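Local atomic coordinates of beta-glucoside kinase (Listeria monocytogenes, PDB entry 4HTL), a protein that catalyses the ATP-dependent phosphorylation of cellobiose to cellobiose-6'-phosphate, and may also regulate transcription of the cellobiose-PTS operon. Residues Thr239-Gly244 against Arg267-Glu272; Leu123-Cys128 against Ile139-Glu144; Phe221-Cys226 against Lys258-Ser263; Thr133-Gly138 against Thr173-Thr178. One frame throughout, in Å; residues are numbered along the deposited sequence. Where two conformers were deposited one is given.

Contact 1: Thr239-Gly244 against Arg267-Glu272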
loop_
_atom_site.group_PDB
_atom_site.type_symbol
_atom_site.label_atom_id
_atom_site.label_comp_id
_atom_site.label_asym_id
_atom_site.label_seq_id
_atom_site.Cartn_x
_atom_site.Cartn_y
_atom_site.Cartn_z
ATOM N N THR A 239 -11.590 -4.353 1.638
ATOM C CA THR A 239 -12.599 -5.323 2.024
ATOM C C THR A 239 -12.392 -6.682 1.327
ATOM O O THR A 239 -12.705 -7.735 1.893
ATOM C CB THR A 239 -14.012 -4.771 1.722
ATOM O OG1 THR A 239 -14.167 -4.546 0.307
ATOM C CG2 THR A 239 -14.263 -3.500 2.561
ATOM N N HIS A 240 -11.829 -6.629 0.123
ATOM C CA HIS A 240 -11.706 -7.789 -0.778
ATOM C C HIS A 240 -10.366 -7.734 -1.481
ATOM O O HIS A 240 -9.907 -6.654 -1.875
ATOM C CB HIS A 240 -12.772 -7.795 -1.875
ATOM C CG HIS A 240 -14.164 -7.989 -1.379
ATOM N ND1 HIS A 240 -14.800 -7.065 -0.614
ATOM C CD2 HIS A 240 -15.059 -9.024 -1.571
ATOM C CE1 HIS A 240 -16.034 -7.499 -0.337
ATOM N NE2 HIS A 240 -16.191 -8.708 -0.911
ATOM N N ILE A 241 -9.734 -8.888 -1.630
ATOM C CA ILE A 241 -8.604 -9.052 -2.539
ATOM C C ILE A 241 -8.966 -10.142 -3.517
ATOM O O ILE A 241 -9.202 -11.297 -3.134
ATOM C CB ILE A 241 -7.288 -9.405 -1.811
ATOM C CG1 ILE A 241 -6.949 -8.305 -0.758
ATOM C CG2 ILE A 241 -6.115 -9.597 -2.806
ATOM C CD1 ILE A 241 -5.724 -8.611 0.079
ATOM N N PHE A 242 -9.000 -9.760 -4.778
ATOM C CA PHE A 242 -9.321 -10.686 -5.858
ATOM C C PHE A 242 -8.048 -11.234 -6.457
ATOM O O PHE A 242 -7.179 -10.465 -6.919
ATOM C CB PHE A 242 -10.181 -10.015 -6.923
ATOM C CG PHE A 242 -11.492 -9.465 -6.385
ATOM C CD1 PHE A 242 -12.417 -10.302 -5.813
ATOM C CD2 PHE A 242 -11.756 -8.096 -6.371
ATOM C CE1 PHE A 242 -13.584 -9.825 -5.267
ATOM C CE2 PHE A 242 -12.937 -7.620 -5.859
ATOM C CZ PHE A 242 -13.838 -8.465 -5.296
ATOM N N ILE A 243 -7.941 -12.563 -6.487
ATOM C CA ILE A 243 -6.706 -13.184 -6.923
ATOM C C ILE A 243 -6.932 -13.918 -8.231
ATOM O O ILE A 243 -7.916 -14.646 -8.378
ATOM C CB ILE A 243 -6.127 -14.159 -5.876
ATOM C CG1 ILE A 243 -6.039 -13.508 -4.458
ATOM C CG2 ILE A 243 -4.726 -14.631 -6.380
ATOM C CD1 ILE A 243 -5.556 -14.419 -3.307
ATOM N N GLY A 244 -6.059 -13.622 -9.210
ATOM C CA GLY A 244 -6.153 -14.177 -10.529
ATOM C C GLY A 244 -4.794 -14.590 -11.067
ATOM O O GLY A 244 -3.806 -14.628 -10.339
ATOM N N ARG A 267 -8.198 -11.144 8.961
ATOM C CA ARG A 267 -8.592 -9.892 9.587
ATOM C C ARG A 267 -9.709 -9.214 8.842
ATOM O O ARG A 267 -9.611 -8.040 8.439
ATOM C CB ARG A 267 -7.400 -8.986 9.797
ATOM C CG ARG A 267 -7.711 -7.943 10.847
ATOM C CD ARG A 267 -6.991 -6.631 10.667
ATOM N NE ARG A 267 -7.185 -6.038 9.366
ATOM C CZ ARG A 267 -6.602 -4.912 8.976
ATOM N NH1 ARG A 267 -5.863 -4.223 9.847
ATOM N NH2 ARG A 267 -6.779 -4.475 7.736
ATOM N N ASP A 268 -10.753 -10.014 8.614
ATOM C CA ASP A 268 -11.995 -9.623 7.934
ATOM C C ASP A 268 -11.942 -9.526 6.382
ATOM O O ASP A 268 -12.977 -9.256 5.726
ATOM C CB ASP A 268 -12.579 -8.358 8.539
ATOM C CG ASP A 268 -12.697 -8.440 10.059
ATOM O OD1 ASP A 268 -13.450 -9.320 10.555
ATOM O OD2 ASP A 268 -11.982 -7.653 10.741
ATOM N N THR A 269 -10.759 -9.634 5.809
ATOM C CA THR A 269 -10.597 -9.493 4.378
ATOM C C THR A 269 -11.144 -10.702 3.686
ATOM O O THR A 269 -10.854 -11.829 4.096
ATOM C CB THR A 269 -9.118 -9.338 4.026
ATOM O OG1 THR A 269 -8.506 -8.395 4.908
ATOM C CG2 THR A 269 -8.908 -8.896 2.571
ATOM N N ILE A 270 -11.911 -10.459 2.632
ATOM C CA ILE A 270 -12.419 -11.529 1.778
ATOM C C ILE A 270 -11.439 -11.748 0.627
ATOM O O ILE A 270 -11.038 -10.813 -0.019
ATOM C CB ILE A 270 -13.806 -11.186 1.237
ATOM C CG1 ILE A 270 -14.822 -11.203 2.399
ATOM C CG2 ILE A 270 -14.256 -12.168 0.126
ATOM C CD1 ILE A 270 -16.124 -10.508 2.045
ATOM N N ILE A 271 -10.984 -12.994 0.479
ATOM C CA ILE A 271 -10.181 -13.410 -0.668
ATOM C C ILE A 271 -11.000 -14.333 -1.553
ATOM O O ILE A 271 -11.613 -15.275 -1.080
ATOM C CB ILE A 271 -8.754 -13.981 -0.311
ATOM C CG1 ILE A 271 -8.824 -15.274 0.475
ATOM C CG2 ILE A 271 -7.917 -12.923 0.439
ATOM C CD1 ILE A 271 -7.470 -16.010 0.637
ATOM N N GLU A 272 -10.963 -14.076 -2.854
ATOM C CA GLU A 272 -11.687 -14.891 -3.823
ATOM C C GLU A 272 -11.094 -14.655 -5.199
ATOM O O GLU A 272 -10.275 -13.762 -5.385
ATOM C CB GLU A 272 -13.210 -14.613 -3.805
ATOM C CG GLU A 272 -13.599 -13.224 -4.113
ATOM C CD GLU A 272 -15.114 -13.051 -3.950
ATOM O OE1 GLU A 272 -15.840 -13.837 -4.556
ATOM O OE2 GLU A 272 -15.557 -12.140 -3.203
HETATM O O HOH W 1 -14.322 -7.613 4.079
#
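The imidazole of His240 has Ile270 on one face. Ile270 CB lies 4.1 Å from the ring centroid, displaced toward the rim, in a CH-pi contact. His240, Phe242, Ile270 and Glu272 line one face of two parallel neighbouring strands, those of a beta-alpha-beta unit whose helix is 253-261. At the His240 ring edge, in plane, are Thr239 OG1 and Glu272 OE2. Thr239 OG1 is hydrogen-bonded to His240 ND1 at 2.8 Å; either could be the donor. Glu272 OE2 sits 3.6 Å from His240 CD2. The Phe242 ring takes Glu272 CG at its edge, 3.6 Å from CD1. On this face His240 and Phe242 touch Leu123, and Lys119 packs on Phe242 and forms a salt bridge with Glu272 OE1. Glu272 CG stands between its own backbone N and carbonyl carbon (chi1 60°), which sets it beside the phenyl edge. On the other face Ile241 CG1 meets Thr269 CG2 at 3.9 Å. Ile241 packs on helix 212-236, and Ile243 and Ile271 on helix 253-261. Asp268, ahead of strand 270-273, forms a salt bridge with Arg152 of the second subunit. A parallel ladder joins the backbones. Ile241 N bonds to Ile270 O, Ile243 N to Glu272 O, and Glu272 N only weakly to Ile241 O. Thr239 O accepts Ile270 N at 2.9 Å. A water also donates to Thr239 O, and lies 2.7 Å from Asp268 O, its second acceptor.

Contact 2: Leu123-Cys128 against Ile139-Glu144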
loop_
_atom_site.group_PDB
_atom_site.type_symbol
_atom_site.label_atom_id
_atom_site.label_comp_id
_atom_site.label_asym_id
_atom_site.label_seq_id
_atom_site.Cartn_x
_atom_site.Cartn_y
_atom_site.Cartn_z
ATOM N N LEU A 123 -17.771 -1.872 -4.504
ATOM C CA LEU A 123 -16.673 -1.755 -3.561
ATOM C C LEU A 123 -15.846 -0.509 -3.757
ATOM O O LEU A 123 -15.468 -0.185 -4.874
ATOM C CB LEU A 123 -15.761 -2.942 -3.705
ATOM C CG LEU A 123 -16.388 -4.312 -3.514
ATOM C CD1 LEU A 123 -15.305 -5.402 -3.585
ATOM C CD2 LEU A 123 -17.169 -4.424 -2.191
ATOM N N ASP A 124 -15.553 0.183 -2.667
ATOM C CA ASP A 124 -14.638 1.344 -2.708
ATOM C C ASP A 124 -13.181 1.049 -2.352
ATOM O O ASP A 124 -12.321 1.861 -2.653
ATOM C CB ASP A 124 -15.147 2.416 -1.772
ATOM C CG ASP A 124 -16.361 3.151 -2.320
ATOM O OD1 ASP A 124 -16.700 3.107 -3.528
ATOM O OD2 ASP A 124 -16.985 3.790 -1.502
ATOM N N ASP A 125 -12.897 -0.098 -1.758
ATOM C CA ASP A 125 -11.533 -0.401 -1.324
ATOM C C ASP A 125 -11.278 -1.882 -1.550
ATOM O O ASP A 125 -11.752 -2.724 -0.786
ATOM C CB ASP A 125 -11.353 -0.071 0.176
ATOM C CG ASP A 125 -11.423 1.398 0.467
ATOM O OD1 ASP A 125 -12.554 1.869 0.791
ATOM O OD2 ASP A 125 -10.392 2.094 0.260
ATOM N N PHE A 126 -10.678 -2.203 -2.702
ATOM C CA PHE A 126 -10.295 -3.579 -2.994
ATOM C C PHE A 126 -9.010 -3.600 -3.793
ATOM O O PHE A 126 -8.606 -2.590 -4.359
ATOM C CB PHE A 126 -11.394 -4.342 -3.723
ATOM C CG PHE A 126 -11.638 -3.950 -5.161
ATOM C CD1 PHE A 126 -12.509 -2.884 -5.486
ATOM C CD2 PHE A 126 -11.087 -4.663 -6.189
ATOM C CE1 PHE A 126 -12.788 -2.590 -6.777
ATOM C CE2 PHE A 126 -11.346 -4.358 -7.491
ATOM C CZ PHE A 126 -12.239 -3.323 -7.794
ATOM N N LEU A 127 -8.339 -4.740 -3.737
ATOM C CA LEU A 127 -7.141 -4.964 -4.490
ATOM C C LEU A 127 -7.325 -6.153 -5.443
ATOM O O LEU A 127 -8.100 -7.059 -5.195
ATOM C CB LEU A 127 -5.961 -5.258 -3.586
ATOM C CG LEU A 127 -5.726 -4.333 -2.380
ATOM C CD1 LEU A 127 -4.587 -4.846 -1.489
ATOM C CD2 LEU A 127 -5.411 -2.907 -2.911
ATOM N N CYS A 128 -6.551 -6.117 -6.511
ATOM C CA CYS A 128 -6.368 -7.270 -7.391
ATOM C C CYS A 128 -4.893 -7.726 -7.367
ATOM O O CYS A 128 -3.952 -6.951 -7.623
ATOM C CB CYS A 128 -6.751 -6.930 -8.762
ATOM S SG CYS A 128 -8.517 -6.602 -8.983
ATOM N N ILE A 139 -4.788 -1.416 -7.406
ATOM C CA ILE A 139 -5.299 -0.829 -6.161
ATOM C C ILE A 139 -6.516 0.046 -6.451
ATOM O O ILE A 139 -6.429 0.991 -7.234
ATOM C CB ILE A 139 -4.252 0.103 -5.510
ATOM C CG1 ILE A 139 -2.947 -0.650 -5.232
ATOM C CG2 ILE A 139 -4.797 0.767 -4.224
ATOM C CD1 ILE A 139 -1.715 0.244 -5.154
ATOM N N PHE A 140 -7.591 -0.212 -5.709
ATOM C CA PHE A 140 -8.803 0.635 -5.720
ATOM C C PHE A 140 -8.982 1.090 -4.253
ATOM O O PHE A 140 -9.194 0.267 -3.359
ATOM C CB PHE A 140 -9.995 -0.152 -6.233
ATOM C CG PHE A 140 -11.078 0.686 -6.857
ATOM C CD1 PHE A 140 -10.880 1.259 -8.101
ATOM C CD2 PHE A 140 -12.310 0.819 -6.258
ATOM C CE1 PHE A 140 -11.873 2.014 -8.690
ATOM C CE2 PHE A 140 -13.317 1.554 -6.871
ATOM C CZ PHE A 140 -13.099 2.122 -8.096
ATOM N N SER A 141 -8.822 2.396 -4.036
ATOM C CA SER A 141 -8.961 3.013 -2.698
ATOM C C SER A 141 -9.882 4.227 -2.822
ATOM O O SER A 141 -9.765 5.017 -3.750
ATOM C CB SER A 141 -7.654 3.450 -2.126
ATOM O OG SER A 141 -6.735 2.405 -1.915
ATOM N N ASN A 142 -10.745 4.402 -1.848
ATOM C CA ASN A 142 -11.693 5.515 -1.892
ATOM C C ASN A 142 -12.466 5.649 -3.184
ATOM O O ASN A 142 -12.795 6.777 -3.621
ATOM C CB ASN A 142 -11.020 6.838 -1.710
ATOM C CG ASN A 142 -10.492 7.045 -0.333
ATOM O OD1 ASN A 142 -11.147 6.706 0.640
ATOM N ND2 ASN A 142 -9.308 7.640 -0.238
ATOM N N GLY A 143 -12.811 4.514 -3.763
ATOM C CA GLY A 143 -13.669 4.484 -4.948
ATOM C C GLY A 143 -12.968 4.895 -6.226
ATOM O O GLY A 143 -13.643 5.165 -7.207
ATOM N N GLU A 144 -11.625 4.878 -6.238
ATOM C CA GLU A 144 -10.793 5.320 -7.366
ATOM C C GLU A 144 -9.574 4.417 -7.545
ATOM O O GLU A 144 -9.019 3.972 -6.557
ATOM C CB GLU A 144 -10.200 6.690 -7.042
ATOM C CG GLU A 144 -11.026 7.889 -7.392
ATOM C CD GLU A 144 -10.187 9.119 -7.216
ATOM O OE1 GLU A 144 -9.371 9.412 -8.131
ATOM O OE2 GLU A 144 -10.300 9.735 -6.138
HETATM O O HOH W 2 -7.803 1.087 0.336
HETATM O O HOH W 3 -9.854 4.286 1.797
HETATM O O HOH W 4 -13.230 4.265 1.325
#
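Phe126 CG stands between its own backbone N and carbonyl carbon (chi1 71°), whereas Phe140 CG is anti to its backbone N (chi1 -154°). These settings place the two CG atoms on the same face of an antiparallel strand pair, where the rings meet. Phe140 CB lies over a face of the Phe126 ring, 4.0 Å from the centroid and toward the rim. Phe126 CE1 reaches Phe140 CD2 at 3.5 Å. The ring planes are inclined at 40°. Leu123 O approaches the edge of the Phe140 ring, 3.4 Å from CE2, and also accepts a bond from Lys115. Leu111 of helix 106-117 packs on both phenylalanines. On the other face Leu127 CD2 touches Ile139 CG2 at 3.9 Å, next to Phe236. Phe126 and Phe140 form a hydrogen-bonded pair, each N donating to the O of the other. Beyond them the chain 141-144 turns back. Gly143 N donates to a lone pair of Asp124 O, in the carbonyl plane, at 2.9 Å. Asn142 N meets Asp125 OD2 at 3.1 Å, from above the carboxylate plane. A water bridges the same OD2 to Ser141 OG. Asn142 ND2 is hydrogen-bonded to Leu145 O of the second subunit. The arrangement is that of a beta hairpin, strands 126-131 and 135-141, followed by a type I' turn from Ser141 to Glu144 that leads into strand 144-145, outermost in the sheet within this chain.

Contact 3: Phe221-Cys226 against Lys258-Ser263; sequences FYTGIC and KHHMES
Tyr222 CB makes a CH-pi contact with the His260 imidazole. It sits over the centre of the ring, 3.8 Å from the centroid and 6° off the ring normal. One polar bond joins the segments. Thr223 OG1 and His260 NE2 are hydrogen-bonded at 2.8 Å, with the hydroxyl in the plane of the ring, at its edge. Either atom could be the donor. The same hydroxyl is bonded to Thr219 O one turn earlier, so two partners hold it. Sulfur and selenium supply the third kind of contact. Cys226 SG lies at the imidazole edge, 3.6 Å from His260 CD2. It also meets the selenium of Met261, a selenomethionine, at 3.4 Å. The bend of Met261 at chi2 (-63°) places the selenium 3.6 Å from Cys226 CB. His260 is thus bordered by residues from successive turns of the facing helix. Its ring contacts are those of one of two deposited conformers. The contact joins the long helix 212-236 to the C-terminal part of helix 253-261. Phe253 and Leu257 extend it along the second helix through Tyr222. Phe264 also touches Cys226, Ile233 packs on Met261, and strand 126-131 is met by Phe221 and Ile225.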
loop_
_atom_site.group_PDB
_atom_site.type_symbol
_atom_site.label_atom_id
_atom_site.label_comp_id
_atom_site.label_asym_id
_atom_site.label_seq_id
_atom_site.Cartn_x
_atom_site.Cartn_y
_atom_site.Cartn_z
ATOM N N PHE A 221 5.602 -21.651 -1.314
ATOM C CA PHE A 221 4.826 -20.793 -2.208
ATOM C C PHE A 221 3.670 -20.141 -1.448
ATOM O O PHE A 221 3.473 -18.915 -1.483
ATOM C CB PHE A 221 4.366 -21.651 -3.405
ATOM C CG PHE A 221 3.464 -20.941 -4.396
ATOM C CD1 PHE A 221 3.938 -19.930 -5.224
ATOM C CD2 PHE A 221 2.192 -21.393 -4.599
ATOM C CE1 PHE A 221 3.127 -19.336 -6.163
ATOM C CE2 PHE A 221 1.369 -20.822 -5.546
ATOM C CZ PHE A 221 1.836 -19.785 -6.338
ATOM N N TYR A 222 2.890 -20.939 -0.729
ATOM C CA TYR A 222 1.746 -20.387 -0.022
ATOM C C TYR A 222 2.178 -19.445 1.095
ATOM O O TYR A 222 1.550 -18.402 1.326
ATOM C CB TYR A 222 0.853 -21.503 0.515
ATOM C CG TYR A 222 0.004 -22.181 -0.552
ATOM C CD1 TYR A 222 -0.581 -21.458 -1.571
ATOM C CD2 TYR A 222 -0.371 -23.491 -0.439
ATOM C CE1 TYR A 222 -1.379 -22.042 -2.530
ATOM C CE2 TYR A 222 -1.217 -24.087 -1.389
ATOM C CZ TYR A 222 -1.692 -23.371 -2.427
ATOM O OH TYR A 222 -2.516 -24.005 -3.329
ATOM N N THR A 223 3.296 -19.744 1.729
ATOM C CA THR A 223 3.819 -18.834 2.770
ATOM C C THR A 223 4.193 -17.470 2.164
ATOM O O THR A 223 3.889 -16.456 2.727
ATOM C CB THR A 223 5.025 -19.448 3.518
ATOM O OG1 THR A 223 4.578 -20.597 4.270
ATOM C CG2 THR A 223 5.732 -18.400 4.471
ATOM N N GLY A 224 4.808 -17.465 0.987
ATOM C CA GLY A 224 5.125 -16.254 0.332
ATOM C C GLY A 224 3.880 -15.476 -0.023
ATOM O O GLY A 224 3.826 -14.266 0.154
ATOM N N ILE A 225 2.859 -16.161 -0.549
ATOM C CA ILE A 225 1.599 -15.471 -0.863
ATOM C C ILE A 225 0.965 -14.853 0.418
ATOM O O ILE A 225 0.540 -13.683 0.415
ATOM C CB ILE A 225 0.579 -16.364 -1.557
ATOM C CG1 ILE A 225 1.134 -16.814 -2.915
ATOM C CG2 ILE A 225 -0.755 -15.611 -1.777
ATOM C CD1 ILE A 225 0.354 -17.940 -3.581
ATOM N N CYS A 226 0.957 -15.638 1.498
ATOM C CA CYS A 226 0.439 -15.161 2.775
ATOM C C CYS A 226 1.219 -13.927 3.294
ATOM O O CYS A 226 0.617 -13.056 3.897
ATOM C CB CYS A 226 0.457 -16.264 3.819
ATOM S SG CYS A 226 -0.810 -17.520 3.535
ATOM N N LYS A 258 -6.742 -19.851 2.233
ATOM C CA LYS A 258 -7.444 -19.564 3.486
ATOM C C LYS A 258 -6.920 -20.451 4.613
ATOM O O LYS A 258 -6.828 -20.017 5.758
ATOM C CB LYS A 258 -8.962 -19.758 3.323
ATOM C CG LYS A 258 -9.678 -18.655 2.538
ATOM C CD LYS A 258 -11.138 -19.038 2.420
ATOM C CE LYS A 258 -11.926 -18.017 1.673
ATOM N NZ LYS A 258 -13.311 -18.520 1.492
ATOM N N HIS A 259 -6.691 -21.728 4.310
ATOM C CA HIS A 259 -6.153 -22.673 5.298
ATOM C C HIS A 259 -4.805 -22.169 5.817
ATOM O O HIS A 259 -4.568 -21.981 7.027
ATOM C CB HIS A 259 -6.054 -24.054 4.654
ATOM C CG HIS A 259 -5.563 -25.131 5.567
ATOM N ND1 HIS A 259 -6.365 -25.758 6.484
ATOM C CD2 HIS A 259 -4.328 -25.748 5.636
ATOM C CE1 HIS A 259 -5.644 -26.722 7.086
ATOM N NE2 HIS A 259 -4.412 -26.724 6.564
ATOM N N HIS A 260 -3.910 -21.883 4.895
ATOM C CA HIS A 260 -2.583 -21.375 5.256
ATOM C C HIS A 260 -2.640 -20.077 6.039
ATOM O O HIS A 260 -1.844 -19.836 6.971
ATOM C CB HIS A 260 -1.756 -21.205 3.985
ATOM C CG HIS A 260 -0.317 -21.522 4.156
ATOM N ND1 HIS A 260 0.166 -22.809 4.141
ATOM C CD2 HIS A 260 0.777 -20.687 4.314
ATOM C CE1 HIS A 260 1.498 -22.774 4.302
ATOM N NE2 HIS A 260 1.878 -21.478 4.405
HETATM N N MSE A 261 -3.581 -19.206 5.656
HETATM C CA MSE A 261 -3.802 -17.933 6.326
HETATM C C MSE A 261 -4.301 -18.036 7.754
HETATM O O MSE A 261 -4.235 -17.069 8.501
HETATM C CB MSE A 261 -4.767 -17.037 5.520
HETATM C CG MSE A 261 -4.170 -16.341 4.337
HETATM SE SE MSE A 261 -2.771 -15.061 4.714
HETATM C CE MSE A 261 -3.711 -13.605 5.616
ATOM N N GLU A 262 -4.657 -19.219 8.205
ATOM C CA GLU A 262 -5.047 -19.391 9.613
ATOM C C GLU A 262 -3.893 -19.065 10.568
ATOM O O GLU A 262 -4.127 -18.681 11.721
ATOM C CB GLU A 262 -5.598 -20.812 9.842
ATOM C CG GLU A 262 -6.920 -21.010 9.099
ATOM C CD GLU A 262 -7.632 -22.305 9.408
ATOM O OE1 GLU A 262 -7.148 -23.070 10.218
ATOM O OE2 GLU A 262 -8.692 -22.570 8.785
ATOM N N SER A 263 -2.649 -19.143 10.057
ATOM C CA SER A 263 -1.469 -18.819 10.856
ATOM C C SER A 263 -1.146 -17.313 10.838
ATOM O O SER A 263 -0.235 -16.872 11.554
ATOM C CB SER A 263 -0.276 -19.586 10.381
ATOM O OG SER A 263 -0.424 -20.987 10.496
#

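Contact 4: Thr133-Gly138 against Thr173-Thr178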
loop_
_atom_site.group_PDB
_atom_site.type_symbol
_atom_site.label_atom_id
_atom_site.label_comp_id
_atom_site.label_asym_id
_atom_site.label_seq_id
_atom_site.Cartn_x
_atom_site.Cartn_y
_atom_site.Cartn_z
ATOM N N THR A 133 3.546 -16.160 -14.060
ATOM C CA THR A 133 4.968 -16.086 -14.280
ATOM C C THR A 133 5.603 -14.979 -13.445
ATOM O O THR A 133 6.747 -15.127 -12.976
ATOM C CB THR A 133 5.304 -15.950 -15.782
ATOM O OG1 THR A 133 4.772 -14.723 -16.284
ATOM C CG2 THR A 133 4.719 -17.122 -16.545
ATOM N N GLY A 134 4.884 -13.871 -13.279
ATOM C CA GLY A 134 5.250 -12.827 -12.337
ATOM C C GLY A 134 4.041 -12.471 -11.477
ATOM O O GLY A 134 3.055 -13.199 -11.412
ATOM N N ILE A 135 4.148 -11.359 -10.771
ATOM C CA ILE A 135 3.097 -10.871 -9.920
ATOM C C ILE A 135 2.651 -9.511 -10.427
ATOM O O ILE A 135 3.480 -8.652 -10.751
ATOM C CB ILE A 135 3.587 -10.683 -8.499
ATOM C CG1 ILE A 135 4.183 -11.993 -7.949
ATOM C CG2 ILE A 135 2.529 -10.117 -7.581
ATOM C CD1 ILE A 135 3.202 -13.021 -7.580
ATOM N N GLY A 136 1.345 -9.347 -10.501
ATOM C CA GLY A 136 0.709 -8.067 -10.822
ATOM C C GLY A 136 -0.165 -7.598 -9.689
ATOM O O GLY A 136 -0.646 -8.386 -8.911
ATOM N N GLY A 137 -0.386 -6.286 -9.660
ATOM C CA GLY A 137 -1.201 -5.637 -8.691
ATOM C C GLY A 137 -1.988 -4.511 -9.289
ATOM O O GLY A 137 -1.500 -3.784 -10.160
ATOM N N GLY A 138 -3.189 -4.350 -8.750
ATOM C CA GLY A 138 -4.007 -3.131 -8.922
ATOM C C GLY A 138 -4.649 -2.724 -7.587
ATOM O O GLY A 138 -5.036 -3.561 -6.747
ATOM N N THR A 173 12.255 -10.604 -3.522
ATOM C CA THR A 173 10.880 -10.123 -3.752
ATOM C C THR A 173 9.983 -11.214 -4.310
ATOM O O THR A 173 10.457 -12.192 -4.905
ATOM C CB THR A 173 10.836 -8.880 -4.659
ATOM O OG1 THR A 173 11.156 -9.244 -6.014
ATOM C CG2 THR A 173 11.732 -7.801 -4.145
ATOM N N LEU A 174 8.677 -11.050 -4.114
ATOM C CA LEU A 174 7.658 -12.033 -4.581
ATOM C C LEU A 174 7.859 -12.385 -6.047
ATOM O O LEU A 174 7.742 -13.564 -6.412
ATOM C CB LEU A 174 6.245 -11.522 -4.359
ATOM C CG LEU A 174 5.773 -11.395 -2.891
ATOM C CD1 LEU A 174 4.466 -10.590 -2.795
ATOM C CD2 LEU A 174 5.654 -12.782 -2.199
ATOM N N ASN A 175 8.196 -11.385 -6.878
ATOM C CA ASN A 175 8.444 -11.631 -8.318
ATOM C C ASN A 175 9.427 -12.753 -8.573
ATOM O O ASN A 175 9.347 -13.412 -9.626
ATOM C CB ASN A 175 8.967 -10.375 -8.997
ATOM C CG ASN A 175 7.858 -9.418 -9.422
ATOM O OD1 ASN A 175 6.786 -9.859 -9.813
ATOM N ND2 ASN A 175 8.139 -8.105 -9.430
ATOM N N GLU A 176 10.434 -12.838 -7.715
ATOM C CA GLU A 176 11.475 -13.828 -7.840
ATOM C C GLU A 176 11.476 -14.978 -6.855
ATOM O O GLU A 176 12.339 -15.869 -6.957
ATOM C CB GLU A 176 12.856 -13.133 -7.902
ATOM C CG GLU A 176 12.882 -12.059 -8.978
ATOM C CD GLU A 176 14.255 -11.459 -9.276
ATOM O OE1 GLU A 176 15.243 -12.215 -9.255
ATOM O OE2 GLU A 176 14.310 -10.222 -9.573
ATOM N N THR A 177 10.545 -14.990 -5.895
ATOM C CA THR A 177 10.454 -16.087 -4.912
ATOM C C THR A 177 9.145 -16.844 -4.925
ATOM O O THR A 177 9.084 -17.954 -4.398
ATOM C CB THR A 177 10.592 -15.528 -3.459
ATOM O OG1 THR A 177 9.498 -14.669 -3.135
ATOM C CG2 THR A 177 11.916 -14.742 -3.326
ATOM N N THR A 178 8.083 -16.211 -5.432
ATOM C CA THR A 178 6.727 -16.672 -5.206
ATOM C C THR A 178 5.836 -16.573 -6.459
ATOM O O THR A 178 4.936 -15.727 -6.541
ATOM C CB THR A 178 6.123 -15.943 -4.002
ATOM O OG1 THR A 178 7.071 -15.931 -2.916
ATOM C CG2 THR A 178 4.794 -16.511 -3.557
HETATM O O HOH W 5 9.165 -15.483 -11.380
HETATM O O HOH W 6 5.468 -8.443 -12.326
#
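Ile135 and Asn175 join the start of a strand to a short helix. Residues 135-138 are extended and begin strand 135-141, the second strand of the beta hairpin with 126-131. Residues 174-177 form a single helical turn, with Thr173 at the N-cap. Thr178 is the first residue to leave helical backbone angles. Within the turn, Leu174 O accepts from both Thr177 N and Thr178 N. The nearest CA atoms are those of Gly134 and Asn175, 5.3 Å apart.

The Asn175 side chain makes the polar link. Its CG is anti to the carbonyl carbon (chi1 -84°), and OD1 accepts Ile135 N at 3.2 Å, nearly in line with the side-chain carbonyl. The same oxygen lies 3.6 Å from Ile135 CB, and the two side chains cross at a slant. Ile135 points toward the helical turn. Its CG1 packs on Leu174 CB at 4.2 Å, and its CD1 reaches Thr178 O at 3.4 Å. Thr178 in turn touches Phe221 and Ile225 of helix 212-236, while Leu174 rests on Met159 and Ser161.

The residue positions of Gly134 and Gly13 lie about 10 Å apart. Gly13 is assigned to the ATP site by similarity, so the contact is in the neighbourhood of that predicted site. Two waters add bridges between the segments. One donates to Thr133 O and to Asn175 O. The other donates to Ile135 O and, at 3.2 Å, to Asn175 OD1.

Contacts 1, 2 and 4 reach one mixed sheet, ordered 144-145, 135-141, 126-131, 240-244 and 270-273. Contact 2 joins strands 126-131 and 135-141, and contact 1 joins 240-244 and 270-273. They meet where 126-131 lies beside 240-244, with centres 12 Å apart. Contact 4 shares strand 135-141 with contact 2, their centres 20 Å apart. Contact 3 pairs helices 212-236 and 253-261, and touches contacts 1 and 4. Along the chain contacts 2 and 4 alternate, then contacts 3 and 1 alternate. Segments of all four contacts touch the second subunit. Together they join the sheet to its flanking helices in one lobe of this ROK kinase, next to the second subunit.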